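Local coordinates for oxidoreductase YdhF (Escherichia coli, PDB 1OG6), which binds NADPH in an aldo-keto reductase barrel and probably works as an oxidoreductase, though its natural substrate is not established, at residues W22-W27 with E61-E66; E66-A71 with E76-V81. All coordinates share one frame; numbering follows the deposited sequence.

Contact 1. Residues W22-W27 with E61-E66; sequences WRLMDW and EAAFGE. With NAP (NADP nicotinamide-adenine-dinucleotide phosphate), chain F.
L24 touches the helix of E61-E66 with one methyl: CD2 lies 4.2 Å from A63 CB and equally far from F64 CB, so a single branch spans two successive residues of that helix. Its CG stands anti to the backbone N (chi1 177°), and the CB bond already points at the helix. A63 answers with its CB directed back toward W22-W27. The M25 chain, bent at chi2 and chi3, brings its methyl end into the neighbourhood of A63, at a modelled separation too short to be trusted. No hydrogen bond crosses between the segments, and 135 Å² is buried in all.

The residues just before L24 face the cofactor. R23 NH1 donates to NADP O1N at 2.9 Å with an angle of 140°, while the C5N-C6N edge of the nicotinamide is turned toward one face of the W22 indole, C6N 3.4 Å above its plane and displaced toward the rim. The packing therefore joins a cofactor-binding loop to helix 60-69. C60 at the start of that helix also meets L24 and M25, and F64 also packs on L34 and I38 of helix 31-42.

Contact 2. Residues E66-A71 with E76-V81; sequences EALKLA and ERMEIV
L68 and M78 reach toward each other tip to tip, with M78 CE 3.9 Å from L68 CD1 and likewise 3.9 Å from L68 CD2, so that the thioether methyl is seated against both branches of the leucine fork. I80 adds a second, lighter touch, its CD1 standing 4.2 Å from L68 CD1. All three side chains are buried, their CB bonds point across the contact, and no hydrogen bond crosses it: the chemistry is wholly apolar.

The torsions account for the meeting. M78 holds CG between its backbone N and carbonyl carbon (chi1 56°), runs extended through chi2, and then bends at chi3 to turn CE onto the leucine.

Helix 60-69 and strand 79-87 are consecutive elements of the TIM-barrel fold of the aldo-keto reductases. Strand 48-50, which precedes the helix, pairs in parallel with strand 79-87, so the contact packs the helix of a beta-alpha-beta crossover on the start of its own outgoing strand, M78 lying just ahead of it and I80 within it.

Further out, the strand is fixed from both sides: by backbone hydrogen bonds E79 pairs with T47 and V49, and V81 with V49, at strand 48-50, while I80 pairs with D123 and L124 of strand 122-127. V49 also packs on M78 and I80. Behind the helix, A67 rests on L34 and V35 of helix 31-42, while L74 of the connecting loop touches L68.

In the fold
Both contacts draw on helix 60-69 and share E66, with centres 12 Å apart; they use successive turns of the helix, with F64 common to both neighbourhoods. Contact 1 joins it to the loop and short helix that follow strand 13-20 and is only partly buried; contact 2 sets it on the start of strand 79-87 and is fully buried. Each is apolar across its two segments, and contact 1 covers more surface although it is the less buried. Contact 1 is flanked by cofactor-binding groups, contact 2 by the E79 salt bridge with R4 and hydrogen bonds to T47 and T48; the side chain of I80 is about 11 Å from NADP. F64 packs against M78 and so connects the two.

Contact 1. Residues W22-W27 with E61-E66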
loop_
_atom_site.group_PDB
_atom_site.type_symbol
_atom_site.label_atom_id
_atom_site.label_comp_id
_atom_site.label_asym_id
_atom_site.label_seq_id
_atom_site.Cartn_x
_atom_site.Cartn_y
_atom_site.Cartn_z
ATOM N N TRP C 22 -9.707 23.481 19.184
ATOM C CA TRP C 22 -8.423 23.003 19.689
ATOM C C TRP C 22 -7.689 24.124 20.420
ATOM O O TRP C 22 -7.119 23.914 21.489
ATOM C CB TRP C 22 -7.565 22.462 18.536
ATOM C CG TRP C 22 -6.185 21.997 18.944
ATOM C CD1 TRP C 22 -5.826 21.424 20.135
ATOM C CD2 TRP C 22 -4.992 22.024 18.140
ATOM N NE1 TRP C 22 -4.487 21.095 20.121
ATOM C CE2 TRP C 22 -3.953 21.451 18.910
ATOM C CE3 TRP C 22 -4.700 22.476 16.842
ATOM C CZ2 TRP C 22 -2.644 21.316 18.424
ATOM C CZ3 TRP C 22 -3.393 22.340 16.358
ATOM C CH2 TRP C 22 -2.387 21.764 17.151
ATOM N N ARG C 23 -7.713 25.321 19.849
ATOM C CA ARG C 23 -7.043 26.446 20.477
ATOM C C ARG C 23 -7.963 27.172 21.437
ATOM O O ARG C 23 -7.610 28.225 21.958
ATOM C CB ARG C 23 -6.536 27.430 19.424
ATOM C CG ARG C 23 -5.466 26.869 18.511
ATOM C CD ARG C 23 -6.060 26.221 17.271
ATOM N NE ARG C 23 -5.032 25.618 16.424
ATOM C CZ ARG C 23 -3.928 26.241 16.011
ATOM N NH1 ARG C 23 -3.053 25.607 15.242
ATOM N NH2 ARG C 23 -3.692 27.497 16.371
ATOM N N LEU C 24 -9.137 26.600 21.681
ATOM C CA LEU C 24 -10.124 27.212 22.569
ATOM C C LEU C 24 -9.515 27.882 23.788
ATOM O O LEU C 24 -9.865 29.010 24.121
ATOM C CB LEU C 24 -11.157 26.179 23.026
ATOM C CG LEU C 24 -12.198 26.693 24.022
ATOM C CD1 LEU C 24 -12.874 27.941 23.484
ATOM C CD2 LEU C 24 -13.216 25.595 24.292
ATOM N N MET C 25 -8.601 27.191 24.452
ATOM C CA MET C 25 -7.969 27.753 25.634
ATOM C C MET C 25 -7.267 29.067 25.319
ATOM O O MET C 25 -7.301 30.003 26.119
ATOM C CB MET C 25 -6.974 26.755 26.230
ATOM C CG MET C 25 -7.634 25.546 26.885
ATOM S SD MET C 25 -8.856 25.990 28.152
ATOM C CE MET C 25 -10.317 25.397 27.405
ATOM N N ASP C 26 -6.651 29.130 24.141
ATOM C CA ASP C 26 -5.916 30.309 23.692
ATOM C C ASP C 26 -6.781 31.510 23.344
ATOM O O ASP C 26 -6.323 32.646 23.420
ATOM C CB ASP C 26 -5.054 29.946 22.484
ATOM C CG ASP C 26 -4.006 28.909 22.817
ATOM O OD1 ASP C 26 -3.529 28.226 21.891
ATOM O OD2 ASP C 26 -3.652 28.781 24.006
ATOM N N TRP C 27 -8.029 31.266 22.963
ATOM C CA TRP C 27 -8.909 32.364 22.607
ATOM C C TRP C 27 -9.334 33.128 23.851
ATOM O O TRP C 27 -9.849 34.243 23.755
ATOM C CB TRP C 27 -10.147 31.853 21.864
ATOM C CG TRP C 27 -9.839 30.943 20.711
ATOM C CD1 TRP C 27 -8.651 30.835 20.037
ATOM C CD2 TRP C 27 -10.731 30.002 20.103
ATOM N NE1 TRP C 27 -8.749 29.882 19.053
ATOM C CE2 TRP C 27 -10.014 29.353 19.070
ATOM C CE3 TRP C 27 -12.067 29.642 20.329
ATOM C CZ2 TRP C 27 -10.591 28.362 18.266
ATOM C CZ3 TRP C 27 -12.640 28.659 19.532
ATOM C CH2 TRP C 27 -11.901 28.029 18.511
ATOM N N GLU C 61 -12.682 20.558 26.377
ATOM C CA GLU C 61 -14.026 19.970 26.411
ATOM C C GLU C 61 -14.813 20.582 27.561
ATOM O O GLU C 61 -15.912 21.112 27.378
ATOM C CB GLU C 61 -13.964 18.468 26.642
ATOM C CG GLU C 61 -13.297 17.668 25.572
ATOM C CD GLU C 61 -13.585 16.203 25.754
ATOM O OE1 GLU C 61 -13.425 15.714 26.893
ATOM O OE2 GLU C 61 -13.976 15.544 24.769
ATOM N N ALA C 62 -14.226 20.480 28.751
ATOM C CA ALA C 62 -14.805 21.004 29.976
ATOM C C ALA C 62 -15.178 22.482 29.822
ATOM O O ALA C 62 -16.287 22.894 30.164
ATOM C CB ALA C 62 -13.814 20.825 31.112
ATOM N N ALA C 63 -14.246 23.273 29.306
ATOM C CA ALA C 63 -14.479 24.692 29.113
ATOM C C ALA C 63 -15.709 24.933 28.255
ATOM O O ALA C 63 -16.487 25.845 28.531
ATOM C CB ALA C 63 -13.269 25.323 28.465
ATOM N N PHE C 64 -15.871 24.112 27.215
ATOM C CA PHE C 64 -16.993 24.203 26.268
ATOM C C PHE C 64 -18.316 23.746 26.894
ATOM O O PHE C 64 -19.390 24.237 26.539
ATOM C CB PHE C 64 -16.683 23.342 25.041
ATOM C CG PHE C 64 -17.709 23.433 23.935
ATOM C CD1 PHE C 64 -17.749 24.535 23.087
ATOM C CD2 PHE C 64 -18.577 22.372 23.685
ATOM C CE1 PHE C 64 -18.631 24.570 22.002
ATOM C CE2 PHE C 64 -19.461 22.402 22.605
ATOM C CZ PHE C 64 -19.484 23.501 21.762
ATOM N N GLY C 65 -18.227 22.799 27.822
ATOM C CA GLY C 65 -19.413 22.296 28.488
ATOM C C GLY C 65 -20.039 23.324 29.407
ATOM O O GLY C 65 -21.192 23.189 29.795
ATOM N N GLU C 66 -19.278 24.353 29.762
ATOM C CA GLU C 66 -19.784 25.406 30.633
ATOM C C GLU C 66 -20.682 26.326 29.824
ATOM O O GLU C 66 -21.590 26.962 30.362
ATOM C CB GLU C 66 -18.628 26.216 31.219
ATOM C CG GLU C 66 -17.609 25.392 32.009
ATOM C CD GLU C 66 -18.205 24.713 33.239
ATOM O OE1 GLU C 66 -18.757 25.425 34.110
ATOM O OE2 GLU C 66 -18.111 23.465 33.334
HETATM P PA NAP F . -5.845 25.748 10.633
HETATM O O1A NAP F . -4.673 25.626 9.857
HETATM O O2A NAP F . -7.258 25.844 10.099
HETATM O O5B NAP F . -5.711 27.012 11.613
HETATM C C5B NAP F . -5.235 28.248 11.039
HETATM C C4B NAP F . -4.561 28.998 12.239
HETATM O O4B NAP F . -4.060 30.234 11.598
HETATM C C3B NAP F . -5.537 29.514 13.327
HETATM O O3B NAP F . -4.886 29.265 14.568
HETATM C C2B NAP F . -5.723 31.001 13.099
HETATM O O2B NAP F . -5.651 31.777 14.292
HETATM C C1B NAP F . -4.583 31.421 12.125
HETATM N N9A NAP F . -5.112 32.261 11.062
HETATM C C8A NAP F . -6.266 32.166 10.305
HETATM N N7A NAP F . -6.416 33.131 9.416
HETATM C C5A NAP F . -5.280 33.908 9.606
HETATM C C6A NAP F . -4.870 35.083 8.950
HETATM N N6A NAP F . -5.517 35.730 7.961
HETATM N N1A NAP F . -3.654 35.656 9.364
HETATM N N3A NAP F . -3.269 33.913 11.051
HETATM C C4A NAP F . -4.473 33.368 10.626
HETATM O O3 NAP F . -5.899 24.520 11.639
HETATM P PN NAP F . -5.427 24.353 13.133
HETATM O O1N NAP F . -4.252 23.555 13.500
HETATM O O2N NAP F . -6.535 24.670 14.085
HETATM O O5D NAP F . -6.020 22.850 12.990
HETATM C C5D NAP F . -7.312 22.528 12.341
HETATM C C4D NAP F . -8.279 21.863 13.308
HETATM O O4D NAP F . -8.225 20.413 13.259
HETATM C C3D NAP F . -8.186 22.251 14.828
HETATM O O3D NAP F . -9.118 23.282 15.174
HETATM O O2D NAP F . -9.691 20.831 16.217
HETATM C C1D NAP F . -8.223 19.845 14.606
HETATM N N1N NAP F . -6.979 19.004 14.777
HETATM C C2N NAP F . -7.017 17.592 14.641
HETATM C C3N NAP F . -5.845 16.861 14.838
HETATM C C7N NAP F . -5.891 15.334 14.690
HETATM O O7N NAP F . -4.856 14.748 14.874
HETATM N N7N NAP F . -6.997 14.711 14.380
HETATM C C4N NAP F . -4.580 17.521 15.186
HETATM C C5N NAP F . -4.579 18.940 15.311
HETATM C C6N NAP F . -5.767 19.705 15.112
HETATM P P2B NAP F . -6.569 33.078 14.585
HETATM O O1X NAP F . -8.073 33.131 14.833
HETATM O O2X NAP F . -5.669 34.172 15.111
HETATM O O3X NAP F . -6.632 32.381 15.926
#

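Contact 2. Residues E66-A71 with E76-V81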
loop_
_atom_site.group_PDB
_atom_site.type_symbol
_atom_site.label_atom_id
_atom_site.label_comp_id
_atom_site.label_asym_id
_atom_site.label_seq_id
_atom_site.Cartn_x
_atom_site.Cartn_y
_atom_site.Cartn_z
ATOM N N GLU C 66 -19.278 24.353 29.762
ATOM C CA GLU C 66 -19.784 25.406 30.633
ATOM C C GLU C 66 -20.682 26.326 29.824
ATOM O O GLU C 66 -21.590 26.962 30.362
ATOM C CB GLU C 66 -18.628 26.216 31.219
ATOM C CG GLU C 66 -17.609 25.392 32.009
ATOM C CD GLU C 66 -18.205 24.713 33.239
ATOM O OE1 GLU C 66 -18.757 25.425 34.110
ATOM O OE2 GLU C 66 -18.111 23.465 33.334
ATOM N N ALA C 67 -20.409 26.384 28.522
ATOM C CA ALA C 67 -21.167 27.206 27.587
ATOM C C ALA C 67 -22.531 26.580 27.327
ATOM O O ALA C 67 -23.550 27.272 27.331
ATOM C CB ALA C 67 -20.405 27.341 26.287
ATOM N N LEU C 68 -22.547 25.270 27.098
ATOM C CA LEU C 68 -23.799 24.561 26.848
ATOM C C LEU C 68 -24.700 24.554 28.073
ATOM O O LEU C 68 -25.921 24.480 27.949
ATOM C CB LEU C 68 -23.530 23.120 26.435
ATOM C CG LEU C 68 -22.812 22.923 25.112
ATOM C CD1 LEU C 68 -22.750 21.432 24.813
ATOM C CD2 LEU C 68 -23.549 23.675 24.017
ATOM N N LYS C 69 -24.089 24.613 29.255
ATOM C CA LYS C 69 -24.840 24.610 30.502
ATOM C C LYS C 69 -25.598 25.914 30.717
ATOM O O LYS C 69 -26.747 25.892 31.154
ATOM C CB LYS C 69 -23.910 24.330 31.692
ATOM C CG LYS C 69 -23.354 22.909 31.693
ATOM C CD LYS C 69 -22.899 22.427 33.078
ATOM C CE LYS C 69 -21.671 23.176 33.607
ATOM N NZ LYS C 69 -21.153 22.620 34.908
ATOM N N LEU C 70 -24.972 27.044 30.396
ATOM C CA LEU C 70 -25.641 28.322 30.579
ATOM C C LEU C 70 -26.369 28.759 29.314
ATOM O O LEU C 70 -26.940 29.844 29.242
ATOM C CB LEU C 70 -24.642 29.388 31.052
ATOM C CG LEU C 70 -23.703 30.168 30.136
ATOM C CD1 LEU C 70 -24.453 31.307 29.455
ATOM C CD2 LEU C 70 -22.577 30.750 30.975
ATOM N N ALA C 71 -26.355 27.885 28.318
ATOM C CA ALA C 71 -27.027 28.134 27.050
ATOM C C ALA C 71 -27.383 26.750 26.523
ATOM O O ALA C 71 -26.932 26.335 25.462
ATOM C CB ALA C 71 -26.092 28.845 26.096
ATOM N N GLU C 76 -28.986 20.755 20.764
ATOM C CA GLU C 76 -29.740 20.194 19.639
ATOM C C GLU C 76 -29.349 20.788 18.289
ATOM O O GLU C 76 -29.547 20.170 17.245
ATOM C CB GLU C 76 -31.249 20.390 19.822
ATOM C CG GLU C 76 -31.741 20.495 21.248
ATOM C CD GLU C 76 -31.792 21.932 21.732
ATOM O OE1 GLU C 76 -32.417 22.770 21.044
ATOM O OE2 GLU C 76 -31.212 22.218 22.804
ATOM N N ARG C 77 -28.790 21.988 18.313
ATOM C CA ARG C 77 -28.409 22.671 17.087
ATOM C C ARG C 77 -27.041 22.324 16.524
ATOM O O ARG C 77 -26.614 22.921 15.539
ATOM C CB ARG C 77 -28.469 24.178 17.307
ATOM C CG ARG C 77 -29.824 24.683 17.726
ATOM C CD ARG C 77 -29.792 26.188 17.784
ATOM N NE ARG C 77 -29.430 26.755 16.490
ATOM C CZ ARG C 77 -29.056 28.015 16.308
ATOM N NH1 ARG C 77 -28.990 28.846 17.341
ATOM N NH2 ARG C 77 -28.751 28.447 15.091
ATOM N N MET C 78 -26.351 21.365 17.126
ATOM C CA MET C 78 -25.017 21.013 16.658
ATOM C C MET C 78 -24.697 19.534 16.749
ATOM O O MET C 78 -25.438 18.747 17.339
ATOM C CB MET C 78 -23.982 21.789 17.466
ATOM C CG MET C 78 -24.120 21.565 18.958
ATOM S SD MET C 78 -23.179 22.720 19.959
ATOM C CE MET C 78 -22.262 21.579 20.958
ATOM N N GLU C 79 -23.580 19.168 16.138
ATOM C CA GLU C 79 -23.103 17.802 16.164
ATOM C C GLU C 79 -21.768 17.898 16.878
ATOM O O GLU C 79 -20.937 18.733 16.529
ATOM C CB GLU C 79 -22.889 17.253 14.751
ATOM C CG GLU C 79 -24.129 17.221 13.885
ATOM C CD GLU C 79 -24.355 18.514 13.132
ATOM O OE1 GLU C 79 -25.345 18.607 12.380
ATOM O OE2 GLU C 79 -23.536 19.440 13.284
ATOM N N ILE C 80 -21.562 17.066 17.889
ATOM C CA ILE C 80 -20.311 17.095 18.619
ATOM C C ILE C 80 -19.439 15.926 18.187
ATOM O O ILE C 80 -19.884 14.778 18.125
ATOM C CB ILE C 80 -20.563 17.077 20.143
ATOM C CG1 ILE C 80 -21.307 18.350 20.541
ATOM C CG2 ILE C 80 -19.264 17.012 20.899
ATOM C CD1 ILE C 80 -21.490 18.534 22.019
ATOM N N VAL C 81 -18.198 16.246 17.845
ATOM C CA VAL C 81 -17.223 15.258 17.412
ATOM C C VAL C 81 -16.083 15.300 18.415
ATOM O O VAL C 81 -15.631 16.374 18.807
ATOM C CB VAL C 81 -16.656 15.603 16.012
ATOM C CG1 VAL C 81 -15.563 14.631 15.643
ATOM C CG2 VAL C 81 -17.748 15.570 14.979
#